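PDB 4YXT: polyketide biosynthesis 3-hydroxy-3-methylglutaryl-ACP synthase PksG from Bacillus subtilis, which catalyses the aldol condensation of acetyl-AcpK with a beta-ketothioester polyketide intermediate on PksL during biosynthesis of the antibiotic bacillaene. Local coordinates for residues Glu41-Leu46 against Gln292-Ile297; Gln226-Tyr231 against Ser332-Gly337; Leu288-Arg293 against Lys354-Arg359. The protein carries 1 engineered substitution. All blocks are in the same frame, centred on the assembly; numbering follows the deposited sequence.

How the contacts relate
Contacts 1 and 3 are neighbours, with centres 9 Å apart. Both use helix 291-294, and Arg-293 works in each. Contact 1 ties that helix to edge strand 41-43 of a small three-stranded sheet; contact 3 ties it to the end of helix 352-357. They also touch through a salt bridge from Arg-359 to Glu-41 and share one water. Contact 2 lies 27 Å from contact 1, centre to centre, across the centre of the chain. It packs helix 213-234 on strand 331-339 of the nine-stranded sheet. Along the chain the segments run 41-46, 226-231, 288-293 and 292-297 (which overlap), 332-337, 354-359. Contact 1 joins the N- and C-terminal family regions, and contact 2 interleaves with both others.

Contact 1. Residues Glu41-Leu46 against Gln292-Ile297; sequences EKAVAL and QRVGNI
Glu-41 and Arg-293 lie side by side and point the same way. Arg-293 NE donates to Glu-41 OE1 at 3.0 Å in a salt bridge. The bond is nearly straight (168°), lies in the guanidinium plane and uses the syn lone pair of OE1. Carboxylate and guanidinium are twisted 40° apart, and a second link runs through water: Arg-293 NH2 donates to a water, which gives a weak bond to Glu-41 OE2. Two backbone hydrogen bonds join the segments. Glu-41 N reaches Gln-292 O at 3.0 Å, in the carbonyl plane. Ala-43 N meets Val-294 O at 3.0 Å from above the carbonyl plane. Between them, Lys-42 CA makes a CA-H...O contact of 3.4 Å to Val-294 O. Ala-43 CB touches Val-294 CG1. The Lys-42 amine bonds to Glu-165 O and Tyr-367 OH. Further out, OE1 has a second cation in Arg-359, so this carboxylate is probably kept ionised. Gly-295 follows the helix with positive phi (104°). These backbone angles suit glycine, and Gly-295 packs close to Lys-42. The motif is a helix C-terminus docked on edge strand 41-43 of a small sheet, joining N- and C-terminal regions of the thiolase-like fold.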
loop_
_atom_site.group_PDB
_atom_site.type_symbol
_atom_site.label_atom_id
_atom_site.label_comp_id
_atom_site.label_asym_id
_atom_site.label_seq_id
_atom_site.Cartn_x
_atom_site.Cartn_y
_atom_site.Cartn_z
ATOM N N GLU A 41 10.540 26.322 10.616
ATOM C CA GLU A 41 10.814 25.309 11.579
ATOM C C GLU A 41 10.680 23.974 10.897
ATOM O O GLU A 41 9.994 23.838 9.921
ATOM C CB GLU A 41 9.828 25.400 12.757
ATOM C CG GLU A 41 9.754 26.772 13.425
ATOM C CD GLU A 41 8.483 26.975 14.240
ATOM O OE1 GLU A 41 7.398 26.517 13.815
ATOM O OE2 GLU A 41 8.549 27.612 15.308
ATOM N N LYS A 42 11.401 22.998 11.401
ATOM C CA LYS A 42 11.144 21.613 11.035
ATOM C C LYS A 42 10.954 20.826 12.322
ATOM O O LYS A 42 11.701 21.045 13.288
ATOM C CB LYS A 42 12.278 21.053 10.193
ATOM C CG LYS A 42 13.661 21.008 10.857
ATOM C CD LYS A 42 14.626 20.382 9.859
ATOM C CE LYS A 42 15.878 19.841 10.531
ATOM N NZ LYS A 42 16.569 18.904 9.596
ATOM N N ALA A 43 9.945 19.954 12.350
ATOM C CA ALA A 43 9.852 18.935 13.375
ATOM C C ALA A 43 11.028 17.992 13.282
ATOM O O ALA A 43 11.512 17.715 12.194
ATOM C CB ALA A 43 8.567 18.151 13.195
ATOM N N VAL A 44 11.495 17.475 14.419
ATOM C CA VAL A 44 12.585 16.484 14.445
ATOM C C VAL A 44 12.146 15.277 15.310
ATOM O O VAL A 44 11.905 15.402 16.526
ATOM C CB VAL A 44 13.912 17.088 14.952
ATOM C CG1 VAL A 44 15.069 16.082 14.833
ATOM C CG2 VAL A 44 14.254 18.381 14.214
ATOM N N ALA A 45 11.966 14.122 14.661
ATOM C CA ALA A 45 11.634 12.893 15.365
ATOM C C ALA A 45 12.786 12.488 16.312
ATOM O O ALA A 45 13.958 12.466 15.920
ATOM C CB ALA A 45 11.364 11.759 14.381
ATOM N N LEU A 46 12.417 12.147 17.543
ATOM C CA LEU A 46 13.346 11.656 18.537
ATOM C C LEU A 46 13.443 10.125 18.500
ATOM O O LEU A 46 12.554 9.437 17.958
ATOM C CB LEU A 46 12.879 12.109 19.911
ATOM C CG LEU A 46 12.660 13.620 20.002
ATOM C CD1 LEU A 46 11.460 14.021 20.861
ATOM C CD2 LEU A 46 13.935 14.225 20.526
ATOM N N GLN A 292 5.264 25.398 6.832
ATOM C CA GLN A 292 6.450 26.122 7.225
ATOM C C GLN A 292 6.948 25.822 8.622
ATOM O O GLN A 292 8.044 26.234 8.946
ATOM C CB GLN A 292 6.168 27.612 7.251
ATOM C CG GLN A 292 5.869 28.220 5.902
ATOM C CD GLN A 292 5.860 29.718 6.020
ATOM O OE1 GLN A 292 6.921 30.340 6.071
ATOM N NE2 GLN A 292 4.671 30.301 6.133
ATOM N N ARG A 293 6.144 25.177 9.457
ATOM C CA ARG A 293 6.526 24.935 10.830
ATOM C C ARG A 293 6.876 23.490 11.107
ATOM O O ARG A 293 7.537 23.169 12.116
ATOM C CB ARG A 293 5.431 25.439 11.760
ATOM C CG ARG A 293 5.097 26.912 11.601
ATOM C CD ARG A 293 3.995 27.385 12.578
ATOM N NE ARG A 293 4.487 27.194 13.928
ATOM C CZ ARG A 293 3.793 27.328 15.030
ATOM N NH1 ARG A 293 2.502 27.620 15.002
ATOM N NH2 ARG A 293 4.410 27.091 16.171
ATOM N N VAL A 294 6.508 22.622 10.168
ATOM C CA VAL A 294 6.833 21.186 10.281
ATOM C C VAL A 294 7.916 20.649 9.324
ATOM O O VAL A 294 8.717 19.757 9.654
ATOM C CB VAL A 294 5.517 20.386 10.132
ATOM C CG1 VAL A 294 5.707 18.960 10.601
ATOM C CG2 VAL A 294 4.456 21.017 11.020
ATOM N N GLY A 295 7.963 21.207 8.134
ATOM C CA GLY A 295 8.870 20.698 7.121
ATOM C C GLY A 295 8.133 19.873 6.082
ATOM O O GLY A 295 6.930 19.862 6.057
ATOM N N ASN A 296 8.886 19.273 5.182
ATOM C CA ASN A 296 8.380 18.328 4.231
ATOM C C ASN A 296 8.084 17.028 4.973
ATOM O O ASN A 296 8.988 16.337 5.470
ATOM C CB ASN A 296 9.407 18.043 3.114
ATOM C CG ASN A 296 8.954 16.932 2.171
ATOM O OD1 ASN A 296 7.754 16.660 1.991
ATOM N ND2 ASN A 296 9.928 16.264 1.579
ATOM N N ILE A 297 6.813 16.689 5.008
ATOM C CA ILE A 297 6.336 15.512 5.724
ATOM C C ILE A 297 5.958 14.424 4.736
ATOM O O ILE A 297 5.252 13.486 5.080
ATOM C CB ILE A 297 5.124 15.950 6.605
ATOM C CG1 ILE A 297 5.635 16.840 7.705
ATOM C CG2 ILE A 297 4.426 14.810 7.272
ATOM C CD1 ILE A 297 6.896 16.339 8.298
HETATM O O HOH W 1 6.532 25.899 16.752
#

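Contact 2. Residues Gln226-Tyr231 against Ser332-Gly337; sequences QTFLEY and SEFYSG
Phe-228, Tyr-231 and Phe-334 all carry CG anti to the backbone N, with chi1 within 10° of 180°. These torsions bring three rings together between helix 213-234 and strand 331-339. Phe-334 is the middle ring. Its edge points at the face of Tyr-231, with CE1 over the centre of that ring. The closest atoms are Phe-334 CD1 and Tyr-231 CD2, at 3.5 Å. Phe-228 in turn sends its own edge to a face of Phe-334: Phe-228 CD1 is 3.7 Å from Phe-334 CE1, toward the rim of the ring. Both pairs are T-shaped, with planes at 90°. The centroids of Tyr-231 and Phe-334 are 5.0 Å apart. Tyr-240 and Phe-244 add edge-to-face partners, to Phe-228 and Phe-334 respectively.

This is helix-on-sheet packing in the thiolase-like fold. The axes of segments 226-231 and 332-337 approach to 7.2 Å. Ser-332, Phe-334 and Ser-336 point toward the helix. Glu-333 and Tyr-335 start out away from it, and their side chains touch helix 116-130; Glu-333 also makes a salt bridge to Arg-106 of the second subunit.

Tyr-231 OH donates to Ser-336 OG at 2.9 Å, with OG at the edge of the ring. Ser-336 OG is also bonded to Asp-187. Thr-227 sets its CB against Phe-334 CB. Its CG2 lies 3.1 Å from Ser-332 OG, while its OG1 turns back to Cys-223 O. Ser-332 OG is bonded to Tyr-194 O. The Ser-332 side chain lies about 8 Å from that of His-250, a proton donor/acceptor by similarity.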
loop_
_atom_site.group_PDB
_atom_site.type_symbol
_atom_site.label_atom_id
_atom_site.label_comp_id
_atom_site.label_asym_id
_atom_site.label_seq_id
_atom_site.Cartn_x
_atom_site.Cartn_y
_atom_site.Cartn_z
ATOM N N GLN A 226 -0.469 18.544 -16.023
ATOM C CA GLN A 226 -1.232 17.442 -16.629
ATOM C C GLN A 226 -2.389 17.028 -15.770
ATOM O O GLN A 226 -3.479 16.746 -16.268
ATOM C CB GLN A 226 -0.357 16.233 -16.933
ATOM C CG GLN A 226 0.656 16.517 -18.030
ATOM C CD GLN A 226 0.024 16.824 -19.383
ATOM O OE1 GLN A 226 0.562 17.602 -20.176
ATOM N NE2 GLN A 226 -1.117 16.212 -19.649
ATOM N N THR A 227 -2.185 17.016 -14.468
ATOM C CA THR A 227 -3.294 16.612 -13.597
ATOM C C THR A 227 -4.492 17.531 -13.786
ATOM O O THR A 227 -5.651 17.090 -13.854
ATOM C CB THR A 227 -2.864 16.522 -12.104
ATOM O OG1 THR A 227 -2.272 17.742 -11.665
ATOM C CG2 THR A 227 -1.908 15.389 -11.886
ATOM N N PHE A 228 -4.238 18.832 -13.912
ATOM C CA PHE A 228 -5.349 19.769 -14.087
ATOM C C PHE A 228 -6.036 19.594 -15.427
ATOM O O PHE A 228 -7.255 19.664 -15.518
ATOM C CB PHE A 228 -4.957 21.253 -13.879
ATOM C CG PHE A 228 -6.158 22.165 -13.882
ATOM C CD1 PHE A 228 -7.070 22.092 -12.867
ATOM C CD2 PHE A 228 -6.438 22.996 -14.969
ATOM C CE1 PHE A 228 -8.242 22.848 -12.890
ATOM C CE2 PHE A 228 -7.601 23.772 -14.980
ATOM C CZ PHE A 228 -8.488 23.707 -13.926
ATOM N N LEU A 229 -5.238 19.445 -16.475
ATOM C CA LEU A 229 -5.716 19.075 -17.810
ATOM C C LEU A 229 -6.629 17.837 -17.730
ATOM O O LEU A 229 -7.788 17.816 -18.284
ATOM C CB LEU A 229 -4.518 18.736 -18.710
ATOM C CG LEU A 229 -4.396 19.235 -20.146
ATOM C CD1 LEU A 229 -3.378 20.376 -20.136
ATOM C CD2 LEU A 229 -3.977 18.143 -21.149
ATOM N N GLU A 230 -6.168 16.802 -17.014
ATOM C CA GLU A 230 -7.020 15.591 -16.906
ATOM C C GLU A 230 -8.361 15.888 -16.173
ATOM O O GLU A 230 -9.460 15.510 -16.629
ATOM C CB GLU A 230 -6.264 14.434 -16.271
ATOM C CG GLU A 230 -4.980 14.038 -17.007
ATOM C CD GLU A 230 -5.213 13.085 -18.209
ATOM O OE1 GLU A 230 -6.399 12.885 -18.636
ATOM O OE2 GLU A 230 -4.194 12.538 -18.727
ATOM N N TYR A 231 -8.270 16.603 -15.056
ATOM C CA TYR A 231 -9.461 17.027 -14.304
ATOM C C TYR A 231 -10.456 17.784 -15.163
ATOM O O TYR A 231 -11.644 17.527 -15.115
ATOM C CB TYR A 231 -9.006 17.912 -13.171
ATOM C CG TYR A 231 -10.077 18.444 -12.257
ATOM C CD1 TYR A 231 -10.727 19.624 -12.570
ATOM C CD2 TYR A 231 -10.369 17.833 -11.031
ATOM C CE1 TYR A 231 -11.675 20.169 -11.738
ATOM C CE2 TYR A 231 -11.320 18.373 -10.191
ATOM C CZ TYR A 231 -11.969 19.544 -10.555
ATOM O OH TYR A 231 -12.888 20.168 -9.766
ATOM N N SER A 332 0.665 11.266 -9.493
ATOM C CA SER A 332 0.109 12.522 -9.075
ATOM C C SER A 332 -1.405 12.587 -9.309
ATOM O O SER A 332 -1.966 11.766 -10.019
ATOM C CB SER A 332 0.818 13.697 -9.780
ATOM O OG SER A 332 0.654 13.716 -11.185
ATOM N N GLU A 333 -2.066 13.549 -8.666
ATOM C CA GLU A 333 -3.497 13.684 -8.772
ATOM C C GLU A 333 -3.971 15.095 -8.370
ATOM O O GLU A 333 -3.495 15.649 -7.389
ATOM C CB GLU A 333 -4.238 12.662 -7.913
ATOM C CG GLU A 333 -5.793 12.627 -8.130
ATOM C CD GLU A 333 -6.477 11.322 -7.606
ATOM O OE1 GLU A 333 -7.727 11.252 -7.529
ATOM O OE2 GLU A 333 -5.788 10.322 -7.268
ATOM N N PHE A 334 -4.958 15.613 -9.116
ATOM C CA PHE A 334 -5.618 16.828 -8.776
ATOM C C PHE A 334 -7.052 16.499 -8.525
ATOM O O PHE A 334 -7.692 15.892 -9.351
ATOM C CB PHE A 334 -5.500 17.855 -9.903
ATOM C CG PHE A 334 -6.126 19.157 -9.576
ATOM C CD1 PHE A 334 -7.456 19.406 -9.906
ATOM C CD2 PHE A 334 -5.403 20.140 -8.923
ATOM C CE1 PHE A 334 -8.034 20.608 -9.577
ATOM C CE2 PHE A 334 -5.977 21.365 -8.600
ATOM C CZ PHE A 334 -7.292 21.597 -8.904
ATOM N N TYR A 335 -7.580 16.974 -7.417
ATOM C CA TYR A 335 -8.959 16.762 -7.107
ATOM C C TYR A 335 -9.460 17.895 -6.229
ATOM O O TYR A 335 -8.690 18.734 -5.790
ATOM C CB TYR A 335 -9.112 15.437 -6.345
ATOM C CG TYR A 335 -8.203 15.222 -5.153
ATOM C CD1 TYR A 335 -6.849 15.036 -5.301
ATOM C CD2 TYR A 335 -8.729 15.173 -3.860
ATOM C CE1 TYR A 335 -6.034 14.793 -4.209
ATOM C CE2 TYR A 335 -7.927 14.943 -2.767
ATOM C CZ TYR A 335 -6.587 14.749 -2.946
ATOM O OH TYR A 335 -5.821 14.488 -1.848
ATOM N N SER A 336 -10.761 17.902 -5.972
ATOM C CA SER A 336 -11.403 19.034 -5.361
ATOM C C SER A 336 -12.437 18.574 -4.380
ATOM O O SER A 336 -12.859 17.408 -4.411
ATOM C CB SER A 336 -12.071 19.909 -6.419
ATOM O OG SER A 336 -13.110 19.204 -7.029
ATOM N N GLY A 337 -12.761 19.473 -3.461
ATOM C CA GLY A 337 -13.789 19.241 -2.474
ATOM C C GLY A 337 -14.245 20.538 -1.820
ATOM O O GLY A 337 -13.564 21.585 -1.956
#

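Contact 3. Residues Leu288-Arg293 against Lys354-Arg359; sequences LNYCQR and KHLDRR
The nearest CA atoms, of Arg-293 and Leu-356, are 7.7 Å apart, so side chains bridge the gap. The contact joins two short helices of the C-terminal part of the thiolase-like fold, 291-294 and 352-357, near the C-terminal end of each. Two arginines, one from each segment, cross obliquely. Arg-293, bent at chi3 (62°), grips Asp-357 end-on: NH1 and NH2 both donate to OD1, each at 3.0 Å. NH2 uses the anti lone pair of OD1, while NH1 comes from above the carboxylate plane. Leu-356 CB packs over one face of this guanidinium. Arg-359 answers by gripping the main chain. Its NH1 and NH2 both donate to Arg-293 O, at 3.0 and 3.2 Å, from above the carbonyl plane. Its NE bonds to Leu-356 O, and Leu-356 CD2 covers the centre of one face, fixing the group. The guanidinium planes are 73° apart. NH2 of Arg-293 and NH2 of Arg-359 are 4.1 Å apart; the carboxylate of Glu-41, which also pairs with Arg-359, probably offsets the like charges. Leu-356 CD1 also touches Tyr-290 CD1, and the Tyr-290 hydroxyl bonds to Asp-311. One water accepts from both NH2 atoms and donates to Leu-356 O at 3.0 Å.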
loop_
_atom_site.group_PDB
_atom_site.type_symbol
_atom_site.label_atom_id
_atom_site.label_comp_id
_atom_site.label_asym_id
_atom_site.label_seq_id
_atom_site.Cartn_x
_atom_site.Cartn_y
_atom_site.Cartn_z
ATOM N N LEU A 288 0.089 27.259 3.396
ATOM C CA LEU A 288 1.528 27.080 3.675
ATOM C C LEU A 288 1.911 27.301 5.122
ATOM O O LEU A 288 3.016 26.953 5.518
ATOM C CB LEU A 288 2.387 28.034 2.812
ATOM C CG LEU A 288 2.600 27.700 1.333
ATOM C CD1 LEU A 288 1.274 27.744 0.599
ATOM C CD2 LEU A 288 3.539 28.703 0.700
ATOM N N ASN A 289 1.022 27.910 5.898
ATOM C CA ASN A 289 1.306 28.218 7.283
ATOM C C ASN A 289 1.877 27.055 8.104
ATOM O O ASN A 289 2.994 27.170 8.653
ATOM C CB ASN A 289 0.056 28.767 7.943
ATOM C CG ASN A 289 0.320 29.335 9.336
ATOM O OD1 ASN A 289 0.710 28.645 10.253
ATOM N ND2 ASN A 289 0.077 30.603 9.476
ATOM N N TYR A 290 1.177 25.915 8.178
ATOM C CA TYR A 290 1.691 24.795 9.015
ATOM C C TYR A 290 2.886 24.091 8.374
ATOM O O TYR A 290 3.807 23.594 9.030
ATOM C CB TYR A 290 0.597 23.769 9.299
ATOM C CG TYR A 290 -0.564 24.285 10.045
ATOM C CD1 TYR A 290 -0.454 25.409 10.873
ATOM C CD2 TYR A 290 -1.792 23.665 9.944
ATOM C CE1 TYR A 290 -1.535 25.890 11.564
ATOM C CE2 TYR A 290 -2.895 24.145 10.642
ATOM C CZ TYR A 290 -2.777 25.253 11.460
ATOM O OH TYR A 290 -3.896 25.750 12.150
ATOM N N CYS A 291 2.858 24.038 7.064
ATOM C CA CYS A 291 3.949 23.427 6.342
ATOM C C CYS A 291 5.269 24.080 6.696
ATOM O O CYS A 291 6.253 23.397 6.879
ATOM C CB CYS A 291 3.666 23.501 4.828
ATOM S SG CYS A 291 2.238 22.468 4.390
ATOM N N GLN A 292 5.264 25.398 6.832
ATOM C CA GLN A 292 6.450 26.122 7.225
ATOM C C GLN A 292 6.948 25.822 8.622
ATOM O O GLN A 292 8.044 26.234 8.946
ATOM C CB GLN A 292 6.168 27.612 7.251
ATOM C CG GLN A 292 5.869 28.220 5.902
ATOM C CD GLN A 292 5.860 29.718 6.020
ATOM O OE1 GLN A 292 6.921 30.340 6.071
ATOM N NE2 GLN A 292 4.671 30.301 6.133
ATOM N N ARG A 293 6.144 25.177 9.457
ATOM C CA ARG A 293 6.526 24.935 10.830
ATOM C C ARG A 293 6.876 23.490 11.107
ATOM O O ARG A 293 7.537 23.169 12.116
ATOM C CB ARG A 293 5.431 25.439 11.760
ATOM C CG ARG A 293 5.097 26.912 11.601
ATOM C CD ARG A 293 3.995 27.385 12.578
ATOM N NE ARG A 293 4.487 27.194 13.928
ATOM C CZ ARG A 293 3.793 27.328 15.030
ATOM N NH1 ARG A 293 2.502 27.620 15.002
ATOM N NH2 ARG A 293 4.410 27.091 16.171
ATOM N N LYS A 354 -2.134 25.477 18.252
ATOM C CA LYS A 354 -1.767 25.399 19.685
ATOM C C LYS A 354 -0.816 24.208 19.912
ATOM O O LYS A 354 0.247 24.295 20.559
ATOM C CB LYS A 354 -3.070 25.280 20.470
ATOM C CG LYS A 354 -3.043 25.481 21.966
ATOM C CD LYS A 354 -4.460 25.252 22.525
ATOM C CE LYS A 354 -4.447 24.475 23.830
ATOM N NZ LYS A 354 -3.840 23.106 23.757
ATOM N N HIS A 355 -1.130 23.073 19.326
ATOM C CA HIS A 355 -0.180 21.985 19.478
ATOM C C HIS A 355 1.231 22.313 18.936
ATOM O O HIS A 355 2.260 22.009 19.559
ATOM C CB HIS A 355 -0.729 20.711 18.828
ATOM C CG HIS A 355 0.348 19.786 18.390
ATOM N ND1 HIS A 355 0.544 19.444 17.066
ATOM C CD2 HIS A 355 1.338 19.191 19.087
ATOM C CE1 HIS A 355 1.602 18.658 16.974
ATOM N NE2 HIS A 355 2.112 18.506 18.181
ATOM N N LEU A 356 1.300 22.912 17.743
ATOM C CA LEU A 356 2.592 23.249 17.171
ATOM C C LEU A 356 3.351 24.270 18.061
ATOM O O LEU A 356 4.595 24.181 18.244
ATOM C CB LEU A 356 2.412 23.826 15.775
ATOM C CG LEU A 356 1.829 22.877 14.705
ATOM C CD1 LEU A 356 1.545 23.620 13.421
ATOM C CD2 LEU A 356 2.757 21.738 14.439
ATOM N N ASP A 357 2.610 25.235 18.615
ATOM C CA ASP A 357 3.240 26.140 19.599
ATOM C C ASP A 357 3.884 25.432 20.826
ATOM O O ASP A 357 4.760 26.021 21.438
ATOM C CB ASP A 357 2.262 27.188 20.128
ATOM C CG ASP A 357 1.630 28.020 19.045
ATOM O OD1 ASP A 357 2.243 28.216 17.961
ATOM O OD2 ASP A 357 0.493 28.467 19.282
ATOM N N ARG A 358 3.471 24.203 21.195
ATOM C CA ARG A 358 3.982 23.586 22.446
ATOM C C ARG A 358 5.108 22.630 22.275
ATOM O O ARG A 358 5.466 21.944 23.230
ATOM C CB ARG A 358 2.890 22.882 23.259
ATOM C CG ARG A 358 1.491 23.412 23.004
ATOM C CD ARG A 358 0.684 23.672 24.270
ATOM N NE ARG A 358 -0.152 24.868 24.122
ATOM C CZ ARG A 358 -1.111 25.240 24.971
ATOM N NH1 ARG A 358 -1.402 24.514 26.043
ATOM N NH2 ARG A 358 -1.798 26.353 24.743
ATOM N N ARG A 359 5.705 22.556 21.094
ATOM C CA ARG A 359 6.801 21.615 20.913
ATOM C C ARG A 359 8.057 22.170 21.520
ATOM O O ARG A 359 8.215 23.396 21.638
ATOM C CB ARG A 359 7.045 21.310 19.421
ATOM C CG ARG A 359 5.852 20.735 18.693
ATOM C CD ARG A 359 6.077 20.719 17.189
ATOM N NE ARG A 359 6.125 22.091 16.652
ATOM C CZ ARG A 359 6.462 22.421 15.406
ATOM N NH1 ARG A 359 6.754 21.454 14.511
ATOM N NH2 ARG A 359 6.494 23.728 15.039
HETATM O O HOH W 1 6.532 25.899 16.752
#